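Local structure of esterase Rv0045c (Mycobacterium tuberculosis, 6WYN) at residues G71-L76 and D113-G118; G126-Q131 and D251-F256; T181-Q186 and G261-V266; S270-L275 and A296-G301. The protein hydrolyses carboxylic esters as a monomeric serine esterase, with a preference for short, straight acyl chains, and is likely involved in ester and lipid metabolism. All coordinates share one frame; numbering follows the deposited sequence.

Overall arrangement
Read from the N terminus, the chain illustrates how contacts distant in sequence tie an alpha/beta hydrolase together. Contact 1 closes the first loop, tying strand 73-78 to the turn that leaves strand 109-112. Contact 2 opens after it and returns some 120 residues later, joining the approach to helix 130-144 to the loop before helix 260-268. Contact 3 crosses contact 2, since its segment 181-186 falls within that long loop and 261-266 beyond it; it packs helix 182-200 on helix 260-268. Contact 4 follows in series and adds edge strand 299-305 to strand 273-278. Contacts 1 and 2 touch through G116 and D251, contacts 2 and 3 through Q131 and L262, contacts 3 and 4 through V266 and A296.

Contact 1 (G71-L76 and D113-G118); sequences GAISAL and DLPGHG
I73 and P115 meet where strand 73-78 of the alpha/beta hydrolase sheet passes the loop that leaves strand 109-112. The two side chains cross at a slant: the end of the isoleucine, CD1, rests 3.8 Å from P115 CD, while its other branch, CG2, faces the D113 carbonyl. CG1 anti to the carbonyl carbon (chi1 -59°) and the bend at chi2 bring CD1 to the proline ring. Helix 130-144 covers this patch, T136 and L137 against the isoleucine, N133 against the proline.

On the other side of the strand, S74 CB comes within 3.8 Å of D113 OD2. The polar ends have further partners: R67 forms a salt bridge with OD2 and also bonds to S74 OG, OD2 accepts from the backbone N of H119, and OD1 from that of A95. One carboxylate thus joins strand 65-70 to the loop.

Beyond D113, L114 to H117 form a type II turn. The H117 ring meets it with its edge, L114 O lying near the ring plane, and ND1 donates to P115 O at 2.7 Å from above the carbonyl plane. Across the contact, D113 N donates to S74 O, 2.9 Å away with 155° at the hydrogen.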
# COMPACT_ATOMS: atom_id res chain seq x y z
N GLY A 71 -18.80 -4.77 1.59
CA GLY A 71 -19.30 -3.67 0.75
C GLY A 71 -18.25 -3.25 -0.23
O GLY A 71 -17.76 -4.12 -0.99
N ALA A 72 -17.89 -1.96 -0.17
CA ALA A 72 -16.95 -1.28 -1.09
C ALA A 72 -15.47 -1.74 -0.94
O ALA A 72 -14.67 -1.43 -1.88
CB ALA A 72 -17.07 0.21 -0.87
N ILE A 73 -15.11 -2.43 0.13
CA ILE A 73 -13.70 -2.81 0.47
C ILE A 73 -13.48 -4.33 0.36
O ILE A 73 -14.18 -5.09 1.06
CB ILE A 73 -13.31 -2.34 1.88
CG1 ILE A 73 -13.47 -0.82 2.00
CG2 ILE A 73 -11.88 -2.80 2.21
CD1 ILE A 73 -12.75 -0.07 0.92
N SER A 74 -12.50 -4.73 -0.45
CA SER A 74 -11.96 -6.10 -0.50
C SER A 74 -10.62 -6.12 0.25
O SER A 74 -9.97 -5.05 0.32
CB SER A 74 -11.83 -6.54 -1.92
OG SER A 74 -11.67 -7.95 -1.95
N ALA A 75 -10.23 -7.27 0.81
CA ALA A 75 -8.96 -7.41 1.54
C ALA A 75 -8.52 -8.86 1.44
O ALA A 75 -9.38 -9.75 1.10
CB ALA A 75 -9.08 -6.95 2.96
N LEU A 76 -7.22 -9.07 1.63
CA LEU A 76 -6.66 -10.43 1.87
C LEU A 76 -6.46 -10.61 3.36
O LEU A 76 -5.79 -9.77 4.00
CB LEU A 76 -5.34 -10.57 1.11
CG LEU A 76 -5.45 -10.49 -0.39
CD1 LEU A 76 -4.08 -10.60 -1.04
CD2 LEU A 76 -6.37 -11.57 -0.92
N ASP A 113 -7.45 -3.72 0.09
CA ASP A 113 -7.49 -2.98 -1.20
C ASP A 113 -8.14 -1.61 -0.93
O ASP A 113 -9.27 -1.58 -0.47
CB ASP A 113 -8.25 -3.73 -2.29
CG ASP A 113 -7.57 -4.97 -2.87
OD1 ASP A 113 -6.32 -4.98 -2.92
OD2 ASP A 113 -8.30 -5.93 -3.29
N LEU A 114 -7.39 -0.53 -1.12
CA LEU A 114 -7.91 0.83 -0.99
C LEU A 114 -9.02 1.01 -2.03
O LEU A 114 -8.97 0.43 -3.09
CB LEU A 114 -6.79 1.86 -1.21
CG LEU A 114 -5.69 1.92 -0.15
CD1 LEU A 114 -4.75 3.02 -0.55
CD2 LEU A 114 -6.22 2.13 1.27
N PRO A 115 -10.02 1.88 -1.77
CA PRO A 115 -10.96 2.28 -2.80
C PRO A 115 -10.21 2.56 -4.10
O PRO A 115 -9.09 3.15 -4.13
CB PRO A 115 -11.61 3.52 -2.20
CG PRO A 115 -11.57 3.25 -0.75
CD PRO A 115 -10.27 2.52 -0.48
N GLY A 116 -10.79 2.12 -5.18
CA GLY A 116 -10.26 2.36 -6.52
C GLY A 116 -9.16 1.41 -6.91
O GLY A 116 -8.55 1.64 -7.95
N HIS A 117 -8.88 0.40 -6.11
CA HIS A 117 -7.72 -0.50 -6.30
C HIS A 117 -8.10 -1.96 -5.98
O HIS A 117 -9.02 -2.20 -5.14
CB HIS A 117 -6.61 -0.04 -5.36
CG HIS A 117 -6.09 1.33 -5.62
ND1 HIS A 117 -6.66 2.45 -5.03
CD2 HIS A 117 -5.02 1.74 -6.34
CE1 HIS A 117 -5.96 3.52 -5.42
NE2 HIS A 117 -4.97 3.10 -6.25
N GLY A 118 -7.35 -2.87 -6.56
CA GLY A 118 -7.48 -4.31 -6.33
C GLY A 118 -8.87 -4.78 -6.69
O GLY A 118 -9.27 -4.51 -7.85

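Contact 2 (G126-Q131 and D251-F256); sequences GNYSPQ and DAIRTF
Y128 OH gives its hydrogen to D251 OD2 over 2.6 Å, reaching the anti lone pair of that oxygen, the one turned away from OD1. The carboxylate oxygen lies at the edge of the phenol ring, yet the ring and carboxylate planes stand 76° apart, so the acid meets the ring crosswise. D251 CG, anti to the backbone N at chi1 -171°, extends the acid to the hydroxyl. The same hydroxyl accepts from the backbone of R123.

G126 O receives two weak bonds, from R254 N at 3.4 Å and from T255 N at 3.5 Å, and N127 pairs with T255 in a single backbone bridge. Within 126-131 itself, N127 OD1 accepts from S129 N at 3.0 Å, an Asx turn leading into helix 130-144, whose first turn S129 OG then caps at L132 N.

Around these bonds the packing is apolar: Y128 CD2 lies 4.1 Å from I253 CG2, which in turn sits over the centre of the F256 ring. I253 lies near G91 and F256 near H188, two sites involved in substrate selectivity. Donating to D251 and accepting from R123, the phenol oxygen is held twice, whereas the backbone pairing beside it is weak.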
# COMPACT_ATOMS: atom_id res chain seq x y z
N GLY A 126 -13.58 9.72 -9.13
CA GLY A 126 -12.13 9.38 -9.17
C GLY A 126 -11.30 9.81 -7.96
O GLY A 126 -10.05 10.02 -8.15
N ASN A 127 -11.90 9.86 -6.76
CA ASN A 127 -11.29 10.47 -5.56
C ASN A 127 -10.92 9.47 -4.44
O ASN A 127 -11.71 9.14 -3.53
CB ASN A 127 -12.18 11.56 -4.95
CG ASN A 127 -11.35 12.47 -4.06
OD1 ASN A 127 -10.71 11.95 -3.15
ND2 ASN A 127 -11.32 13.79 -4.32
N TYR A 128 -9.62 9.25 -4.31
CA TYR A 128 -9.06 8.28 -3.36
C TYR A 128 -8.19 9.02 -2.35
O TYR A 128 -7.07 8.57 -2.07
CB TYR A 128 -8.40 7.23 -4.25
CG TYR A 128 -9.36 6.70 -5.28
CD1 TYR A 128 -10.49 6.02 -4.88
CD2 TYR A 128 -9.14 6.86 -6.64
CE1 TYR A 128 -11.38 5.50 -5.80
CE2 TYR A 128 -10.02 6.32 -7.58
CZ TYR A 128 -11.15 5.64 -7.14
OH TYR A 128 -12.09 5.15 -8.01
N SER A 129 -8.75 10.09 -1.78
CA SER A 129 -8.09 10.95 -0.77
C SER A 129 -7.89 10.05 0.42
O SER A 129 -8.74 9.19 0.67
CB SER A 129 -8.86 12.24 -0.36
OG SER A 129 -9.87 11.95 0.63
N PRO A 130 -6.82 10.29 1.22
CA PRO A 130 -6.65 9.61 2.49
C PRO A 130 -7.89 9.74 3.37
O PRO A 130 -8.23 8.82 4.07
CB PRO A 130 -5.46 10.33 3.13
CG PRO A 130 -4.67 10.86 1.96
CD PRO A 130 -5.70 11.20 0.91
N GLN A 131 -8.49 10.94 3.42
CA GLN A 131 -9.67 11.23 4.28
C GLN A 131 -10.89 10.36 3.89
O GLN A 131 -11.57 9.88 4.83
CB GLN A 131 -10.00 12.72 4.16
CG GLN A 131 -8.97 13.63 4.85
CD GLN A 131 -7.64 14.07 4.25
OE1 GLN A 131 -7.16 13.69 3.15
NE2 GLN A 131 -7.00 14.95 5.03
N ASP A 251 -8.04 2.28 -10.74
CA ASP A 251 -8.68 3.44 -11.39
C ASP A 251 -7.59 4.49 -11.45
O ASP A 251 -6.93 4.74 -10.36
CB ASP A 251 -9.88 3.92 -10.56
CG ASP A 251 -10.76 4.99 -11.23
OD1 ASP A 251 -10.57 5.25 -12.41
OD2 ASP A 251 -11.56 5.59 -10.54
N ALA A 252 -7.33 5.04 -12.64
CA ALA A 252 -6.63 6.34 -12.73
C ALA A 252 -7.09 7.14 -11.50
O ALA A 252 -8.24 7.00 -11.16
CB ALA A 252 -6.94 7.03 -14.05
N ILE A 253 -6.19 7.71 -10.73
CA ILE A 253 -6.52 8.67 -9.63
C ILE A 253 -6.53 10.03 -10.33
O ILE A 253 -5.40 10.55 -10.70
CB ILE A 253 -5.52 8.62 -8.47
CG1 ILE A 253 -5.17 7.19 -8.05
CG2 ILE A 253 -6.02 9.45 -7.30
CD1 ILE A 253 -4.14 7.11 -6.92
N ARG A 254 -7.72 10.55 -10.53
CA ARG A 254 -7.85 11.91 -11.05
C ARG A 254 -7.42 12.84 -9.92
O ARG A 254 -6.89 13.91 -10.27
CB ARG A 254 -9.32 12.22 -11.34
CG ARG A 254 -9.54 13.46 -12.19
CD ARG A 254 -10.97 13.90 -12.43
NE ARG A 254 -11.56 14.53 -11.27
CZ ARG A 254 -12.40 13.91 -10.47
NH1 ARG A 254 -12.91 14.53 -9.41
NH2 ARG A 254 -12.73 12.67 -10.73
N THR A 255 -7.54 12.40 -8.65
CA THR A 255 -7.36 13.39 -7.54
C THR A 255 -7.00 12.79 -6.15
O THR A 255 -7.59 11.74 -5.89
CB THR A 255 -8.67 14.17 -7.46
OG1 THR A 255 -8.29 15.43 -6.97
CG2 THR A 255 -9.65 13.54 -6.53
N PHE A 256 -6.16 13.46 -5.34
CA PHE A 256 -5.82 13.03 -3.95
C PHE A 256 -6.61 13.91 -2.98
O PHE A 256 -7.80 14.13 -3.27
CB PHE A 256 -4.31 13.13 -3.71
CG PHE A 256 -3.47 12.19 -4.54
CD1 PHE A 256 -2.98 12.57 -5.78
CD2 PHE A 256 -3.16 10.92 -4.07
CE1 PHE A 256 -2.21 11.71 -6.54
CE2 PHE A 256 -2.38 10.06 -4.83
CZ PHE A 256 -1.91 10.45 -6.06

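Contact 3 (T181-Q186 and G261-V266); sequences TPSALQ and GLWDDV
W263 CG stands anti to its own carbonyl carbon (chi1 -77°), and the next torsion turns the indole so that one face receives P182. S183 carries OG anti to its carbonyl carbon as well (chi1 -57°), which brings the hydroxyl to the rim of the same indole. The two consecutive residues at the start of helix 182-200 therefore address the tryptophan differently, the proline over a face and the serine at an edge.

Over the face, P182 CB sits 3.8 Å from the centroid of the five-membered ring, a CH-pi contact, while CG and CD extend along the six-membered ring toward CZ2 and CH2. At the edge, W263 NE1 makes a weak bond of 3.2 Å to S183 OG. A water bound in the indole plane shares that N-H: it accepts from NE1 at 2.9 Å and donates to Q186 OE1, one turn further along the helix. S183 OG has a stronger partner in E291 of helix 286-295.

L262 CD2, 4.1 Å from P182 CB, completes the apolar side, and V266 CG2 brushes P182 CG. The segments run nearly antiparallel, 162° between their directions, with axes 11.0 Å apart. T181 caps helix 182-200, OG1 accepting from A184 N at 3.2 Å.

Helix 156-167 lies against both L262 and L185, so three helices meet here. The join thus combines an apolar face, P182 on the indole, with a polar rim where the indole N-H is served chiefly by the water and only weakly by the S183 hydroxyl.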
# COMPACT_ATOMS: atom_id res chain seq x y z
N THR A 181 5.33 11.19 3.91
CA THR A 181 4.78 12.12 4.94
C THR A 181 3.67 12.92 4.25
O THR A 181 3.61 12.95 3.02
CB THR A 181 5.86 13.05 5.52
OG1 THR A 181 6.06 14.08 4.54
CG2 THR A 181 7.18 12.36 5.81
N PRO A 182 2.81 13.66 4.98
CA PRO A 182 1.82 14.52 4.31
C PRO A 182 2.47 15.45 3.28
O PRO A 182 2.03 15.48 2.13
CB PRO A 182 1.23 15.28 5.48
CG PRO A 182 1.31 14.27 6.59
CD PRO A 182 2.70 13.69 6.45
N SER A 183 3.56 16.12 3.67
CA SER A 183 4.26 17.08 2.76
C SER A 183 4.76 16.36 1.51
O SER A 183 4.66 16.91 0.40
CB SER A 183 5.37 17.81 3.48
OG SER A 183 4.84 18.48 4.62
N ALA A 184 5.32 15.15 1.65
CA ALA A 184 5.94 14.44 0.52
C ALA A 184 4.88 14.07 -0.51
O ALA A 184 5.10 14.24 -1.73
CB ALA A 184 6.69 13.23 1.04
N LEU A 185 3.75 13.54 -0.08
CA LEU A 185 2.71 13.17 -1.07
C LEU A 185 2.09 14.45 -1.67
O LEU A 185 1.80 14.44 -2.84
CB LEU A 185 1.63 12.27 -0.43
CG LEU A 185 0.70 11.59 -1.43
CD1 LEU A 185 1.44 11.01 -2.61
CD2 LEU A 185 -0.10 10.46 -0.76
N GLN A 186 1.90 15.50 -0.90
CA GLN A 186 1.42 16.81 -1.44
C GLN A 186 2.34 17.24 -2.60
O GLN A 186 1.84 17.60 -3.67
CB GLN A 186 1.39 17.86 -0.34
CG GLN A 186 0.72 19.17 -0.75
CD GLN A 186 0.44 20.02 0.47
OE1 GLN A 186 1.27 20.20 1.35
NE2 GLN A 186 -0.77 20.53 0.55
N GLY A 261 -5.28 19.69 7.09
CA GLY A 261 -6.08 18.82 7.97
C GLY A 261 -5.30 17.58 8.36
O GLY A 261 -5.43 17.09 9.48
N LEU A 262 -4.51 17.05 7.46
CA LEU A 262 -3.74 15.82 7.73
C LEU A 262 -2.61 16.11 8.75
O LEU A 262 -2.44 15.29 9.67
CB LEU A 262 -3.22 15.31 6.39
CG LEU A 262 -2.80 13.85 6.36
CD1 LEU A 262 -3.91 12.94 6.86
CD2 LEU A 262 -2.37 13.50 4.95
N TRP A 263 -1.90 17.24 8.64
CA TRP A 263 -0.97 17.71 9.71
C TRP A 263 -1.69 17.97 11.04
O TRP A 263 -1.08 17.67 12.07
CB TRP A 263 -0.16 18.92 9.27
CG TRP A 263 0.97 18.57 8.35
CD1 TRP A 263 1.12 18.97 7.06
CD2 TRP A 263 2.08 17.70 8.65
NE1 TRP A 263 2.29 18.49 6.56
CE2 TRP A 263 2.90 17.69 7.50
CE3 TRP A 263 2.48 16.98 9.78
CZ2 TRP A 263 4.06 16.94 7.44
CZ3 TRP A 263 3.65 16.25 9.73
CH2 TRP A 263 4.44 16.25 8.58
N ASP A 264 -2.94 18.44 11.05
CA ASP A 264 -3.69 18.57 12.33
C ASP A 264 -3.90 17.20 12.93
O ASP A 264 -3.81 17.10 14.18
CB ASP A 264 -5.04 19.26 12.16
CG ASP A 264 -4.85 20.72 11.83
OD1 ASP A 264 -3.84 21.29 12.28
OD2 ASP A 264 -5.66 21.23 11.06
N ASP A 265 -4.19 16.20 12.10
CA ASP A 265 -4.33 14.80 12.57
C ASP A 265 -3.02 14.30 13.18
O ASP A 265 -3.10 13.72 14.24
CB ASP A 265 -4.79 13.86 11.46
CG ASP A 265 -6.22 14.09 11.03
OD1 ASP A 265 -6.98 14.77 11.80
OD2 ASP A 265 -6.57 13.63 9.92
N VAL A 266 -1.87 14.51 12.53
CA VAL A 266 -0.53 14.17 13.12
C VAL A 266 -0.34 14.88 14.48
O VAL A 266 0.11 14.21 15.43
CB VAL A 266 0.63 14.53 12.17
CG1 VAL A 266 1.97 14.32 12.85
CG2 VAL A 266 0.54 13.75 10.87
O HOH W 1 2.11 20.05 4.10

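Contact 4 (S270-L275 and A296-G301); sequences SAPITL and ATHFRG
I273 and F299 pair in register where strand 299-305 joins strand 273-278 as the parallel edge of the sheet, the product of a beta-alpha-beta crossover through helix 286-295. Three backbone hydrogen bonds link them. I273 N donates to H298 O at 2.9 Å. R300 N to I273 O, at 2.8 Å, and L275 N to G301 O are almost straight. Before the strands pair, a water takes over, donating to A271 O and accepting from H298 N.

Apolar contacts lie on the helix side. L275 CB meets the F299 ring at its edge, 3.9 Å from CE1, and I273 CD1 touches A296 CB at 4.1 Å. F299 is swung out anti to the backbone N (chi1 -175°), which places its ring among T289, L292 and H293 of helix 286-295.

Polar side chains gather opposite. The R300 guanidinium lies with one face over P272 CB, the two side chains running the same way, while T274 OG1 is 3.4 Å from R300 CB. R300 NE forms a salt bridge with E174 of strand 174-178. Chemically, the edge has two characters: apolar where the helix covers it, and charged where an arginine reaches across the intervening strand to an acid.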
# COMPACT_ATOMS: atom_id res chain seq x y z
N SER A 270 -2.16 10.03 19.16
CA SER A 270 -1.20 9.52 20.19
C SER A 270 -0.44 8.28 19.70
O SER A 270 0.55 7.93 20.30
CB SER A 270 -1.88 9.25 21.50
OG SER A 270 -2.94 8.35 21.27
N ALA A 271 -0.85 7.60 18.63
CA ALA A 271 -0.09 6.42 18.15
C ALA A 271 1.35 6.82 17.81
O ALA A 271 1.56 7.76 17.06
CB ALA A 271 -0.78 5.86 16.94
N PRO A 272 2.38 6.14 18.33
CA PRO A 272 3.74 6.32 17.84
C PRO A 272 3.87 6.08 16.34
O PRO A 272 3.18 5.23 15.79
CB PRO A 272 4.55 5.27 18.63
CG PRO A 272 3.73 5.11 19.92
CD PRO A 272 2.30 5.16 19.41
N ILE A 273 4.71 6.87 15.70
CA ILE A 273 4.99 6.80 14.25
C ILE A 273 6.43 6.40 14.00
O ILE A 273 7.35 7.09 14.53
CB ILE A 273 4.70 8.14 13.59
CG1 ILE A 273 3.22 8.53 13.74
CG2 ILE A 273 5.13 8.08 12.12
CD1 ILE A 273 2.92 9.93 13.29
N THR A 274 6.62 5.36 13.18
CA THR A 274 7.94 4.95 12.64
C THR A 274 7.92 5.29 11.17
O THR A 274 6.93 4.98 10.52
CB THR A 274 8.22 3.47 12.91
OG1 THR A 274 8.22 3.30 14.33
CG2 THR A 274 9.53 3.02 12.32
N LEU A 275 8.98 5.83 10.63
CA LEU A 275 9.05 6.06 9.18
C LEU A 275 10.09 5.11 8.64
O LEU A 275 11.13 4.92 9.31
CB LEU A 275 9.42 7.53 8.92
CG LEU A 275 9.75 7.94 7.49
CD1 LEU A 275 8.52 7.81 6.60
CD2 LEU A 275 10.25 9.38 7.47
N ALA A 296 4.72 15.12 15.19
CA ALA A 296 4.27 13.86 15.85
C ALA A 296 4.44 13.98 17.36
O ALA A 296 5.48 14.45 17.81
CB ALA A 296 5.08 12.70 15.34
N THR A 297 3.51 13.45 18.13
CA THR A 297 3.63 13.36 19.60
C THR A 297 4.69 12.30 19.93
O THR A 297 5.47 12.53 20.89
CB THR A 297 2.28 13.11 20.28
OG1 THR A 297 1.79 11.83 19.87
CG2 THR A 297 1.24 14.15 19.95
N HIS A 298 4.81 11.21 19.17
CA HIS A 298 5.87 10.20 19.41
C HIS A 298 6.42 9.66 18.09
O HIS A 298 5.98 8.62 17.63
CB HIS A 298 5.41 9.12 20.38
CG HIS A 298 6.52 8.23 20.87
ND1 HIS A 298 6.30 7.10 21.67
CD2 HIS A 298 7.87 8.28 20.69
CE1 HIS A 298 7.45 6.50 21.93
NE2 HIS A 298 8.44 7.21 21.35
N PHE A 299 7.44 10.31 17.56
CA PHE A 299 8.23 9.80 16.42
C PHE A 299 9.31 8.85 16.94
O PHE A 299 10.09 9.26 17.82
CB PHE A 299 8.81 10.98 15.64
CG PHE A 299 9.53 10.60 14.37
CD1 PHE A 299 8.88 9.93 13.36
CD2 PHE A 299 10.86 10.93 14.20
CE1 PHE A 299 9.53 9.60 12.18
CE2 PHE A 299 11.51 10.63 13.02
CZ PHE A 299 10.85 9.97 12.00
N ARG A 300 9.36 7.62 16.43
CA ARG A 300 10.30 6.56 16.88
C ARG A 300 11.57 6.56 16.02
O ARG A 300 12.50 5.80 16.35
CB ARG A 300 9.65 5.19 16.81
CG ARG A 300 8.54 4.96 17.84
CD ARG A 300 8.47 3.46 18.03
NE ARG A 300 7.37 2.93 18.82
CZ ARG A 300 7.27 3.02 20.15
NH1 ARG A 300 8.19 3.65 20.86
NH2 ARG A 300 6.22 2.48 20.77
N GLY A 301 11.59 7.34 14.95
CA GLY A 301 12.77 7.51 14.09
C GLY A 301 12.50 7.02 12.70
O GLY A 301 11.45 6.37 12.45
O HOH W 2 3.07 10.24 17.09